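Local coordinates for protein formate-dependent phosphoribosylglycinamide formyltransferase (PDB 6KHR) that is an enzyme of the ATP-grasp superfamily, whose members share a characteristic nucleotide-binding fold, at residues I241-P246 and I276-V281. Sequence-based numbering, arbitrary orientation.
Sequences IEFCAP and IAARIV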
loop_
_atom_site.group_PDB
_atom_site.type_symbol
_atom_site.label_atom_id
_atom_site.label_comp_id
_atom_site.label_asym_id
_atom_site.label_seq_id
_atom_site.Cartn_x
_atom_site.Cartn_y
_atom_site.Cartn_z
ATOM N N ILE A 241 -19.110 4.574 11.473
ATOM C CA ILE A 241 -18.193 5.672 11.764
ATOM C C ILE A 241 -17.069 5.153 12.665
ATOM O O ILE A 241 -17.306 4.812 13.829
ATOM C CB ILE A 241 -18.891 6.888 12.382
ATOM C CG1 ILE A 241 -17.849 7.941 12.757
ATOM C CG2 ILE A 241 -19.754 6.484 13.558
ATOM C CD1 ILE A 241 -18.338 9.378 12.572
ATOM N N GLU A 242 -15.851 5.092 12.123
ATOM C CA GLU A 242 -14.685 4.531 12.783
ATOM C C GLU A 242 -13.669 5.621 13.072
ATOM O O GLU A 242 -13.540 6.588 12.316
ATOM C CB GLU A 242 -14.011 3.473 11.915
ATOM C CG GLU A 242 -14.934 2.432 11.359
ATOM C CD GLU A 242 -14.967 1.207 12.219
ATOM O OE1 GLU A 242 -15.360 1.330 13.398
ATOM O OE2 GLU A 242 -14.581 0.128 11.725
ATOM N N PHE A 243 -12.914 5.434 14.153
ATOM C CA PHE A 243 -11.842 6.342 14.525
ATOM C C PHE A 243 -10.498 5.631 14.437
ATOM O O PHE A 243 -10.335 4.512 14.921
ATOM C CB PHE A 243 -12.054 6.891 15.933
ATOM C CG PHE A 243 -13.328 7.662 16.088
ATOM C CD1 PHE A 243 -14.513 7.016 16.374
ATOM C CD2 PHE A 243 -13.338 9.040 15.944
ATOM C CE1 PHE A 243 -15.692 7.726 16.512
ATOM C CE2 PHE A 243 -14.500 9.754 16.085
ATOM C CZ PHE A 243 -15.685 9.100 16.371
ATOM N N CYS A 244 -9.529 6.284 13.832
ATOM C CA CYS A 244 -8.214 5.693 13.911
ATOM C C CYS A 244 -7.588 6.007 15.270
ATOM O O CYS A 244 -8.126 6.785 16.059
ATOM C CB CYS A 244 -7.374 6.179 12.744
ATOM S SG CYS A 244 -8.016 5.473 11.199
ATOM N N ALA A 245 -6.482 5.331 15.576
ATOM C CA ALA A 245 -5.690 5.708 16.741
ATOM C C ALA A 245 -5.069 7.079 16.499
ATOM O O ALA A 245 -4.654 7.378 15.375
ATOM C CB ALA A 245 -4.591 4.675 17.044
ATOM N N PRO A 246 -5.006 7.930 17.523
ATOM C CA PRO A 246 -4.477 9.288 17.333
ATOM C C PRO A 246 -3.118 9.247 16.659
ATOM O O PRO A 246 -2.285 8.391 16.965
ATOM C CB PRO A 246 -4.370 9.835 18.762
ATOM C CG PRO A 246 -5.350 9.050 19.535
ATOM C CD PRO A 246 -5.356 7.664 18.926
ATOM N N ILE A 276 -15.067 15.607 19.868
ATOM C CA ILE A 276 -14.845 16.708 18.922
ATOM C C ILE A 276 -14.762 16.193 17.488
ATOM O O ILE A 276 -15.446 16.702 16.586
ATOM C CB ILE A 276 -13.561 17.477 19.288
ATOM C CG1 ILE A 276 -13.717 18.201 20.613
ATOM C CG2 ILE A 276 -13.135 18.399 18.152
ATOM C CD1 ILE A 276 -12.400 18.713 21.167
ATOM N N ALA A 277 -13.879 15.214 17.248
ATOM C CA ALA A 277 -13.760 14.609 15.922
ATOM C C ALA A 277 -15.122 14.155 15.396
ATOM O O ALA A 277 -15.511 14.498 14.272
ATOM C CB ALA A 277 -12.776 13.438 15.958
ATOM N N ALA A 278 -15.886 13.427 16.221
ATOM C CA ALA A 278 -17.169 12.891 15.767
ATOM C C ALA A 278 -18.161 13.993 15.439
ATOM O O ALA A 278 -18.979 13.848 14.524
ATOM C CB ALA A 278 -17.760 11.967 16.821
ATOM N N ARG A 279 -18.115 15.105 16.179
ATOM C CA ARG A 279 -19.168 16.099 15.985
ATOM C C ARG A 279 -18.914 16.957 14.746
ATOM O O ARG A 279 -19.833 17.189 13.961
ATOM C CB ARG A 279 -19.342 16.938 17.253
ATOM C CG ARG A 279 -19.808 16.092 18.432
ATOM C CD ARG A 279 -20.102 16.878 19.702
ATOM N NE ARG A 279 -21.505 17.255 19.738
ATOM C CZ ARG A 279 -21.963 18.401 19.256
ATOM N NH1 ARG A 279 -21.116 19.268 18.722
ATOM N NH2 ARG A 279 -23.260 18.685 19.303
ATOM N N ILE A 280 -17.683 17.408 14.512
ATOM C CA ILE A 280 -17.437 18.146 13.276
ATOM C C ILE A 280 -17.699 17.264 12.059
ATOM O O ILE A 280 -18.189 17.746 11.026
ATOM C CB ILE A 280 -16.013 18.741 13.239
ATOM C CG1 ILE A 280 -15.883 19.730 12.087
ATOM C CG2 ILE A 280 -14.975 17.676 13.051
ATOM C CD1 ILE A 280 -16.699 20.956 12.287
ATOM N N VAL A 281 -17.428 15.956 12.158
ATOM C CA VAL A 281 -17.569 15.117 10.977
ATOM C C VAL A 281 -19.039 14.886 10.667
ATOM O O VAL A 281 -19.445 14.911 9.496
ATOM C CB VAL A 281 -16.799 13.791 11.126
ATOM C CG1 VAL A 281 -17.303 12.754 10.105
ATOM C CG2 VAL A 281 -15.298 14.026 10.914
#
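Phe243 and Ile241 reach from strand 241-243 to helix 276-281, whose axis passes 10.3 Å from that of the strand and runs roughly antiparallel to it at 143°; Ile241 and Ala278 are the nearest backbone pair, with CA atoms 8.3 Å apart. At such a separation, the strand reaches the helix through its side chains, and no hydrogen bond crosses. CG of Phe243 stands anti to the carbonyl carbon and beside the backbone N (chi1 -60°), which carries the far rim of the ring to the helix although the CB itself does not point there. The ring meets the helix edge-on. Its CZ touches the CB of Ala278 at 3.6 Å, CE2 lies 4.1 Å from the CB of Ala277, and both methyls lie near the plane of the ring, at its edge. CE2 of Phe243 is also 3.9 Å from Ala278 N, which lies in the ring plane, an approach consistent with the small alanine side chains. One helical turn after Ala277, Val281 CG1 meets Ile241 CD1 at 4.3 Å, a looser aliphatic contact. Both of these side chains also touch Cys232 on strand 224-235. Helix 267-284 thus covers one face of the antiparallel sheet, an alpha/beta layering characteristic of the ATP-grasp fold.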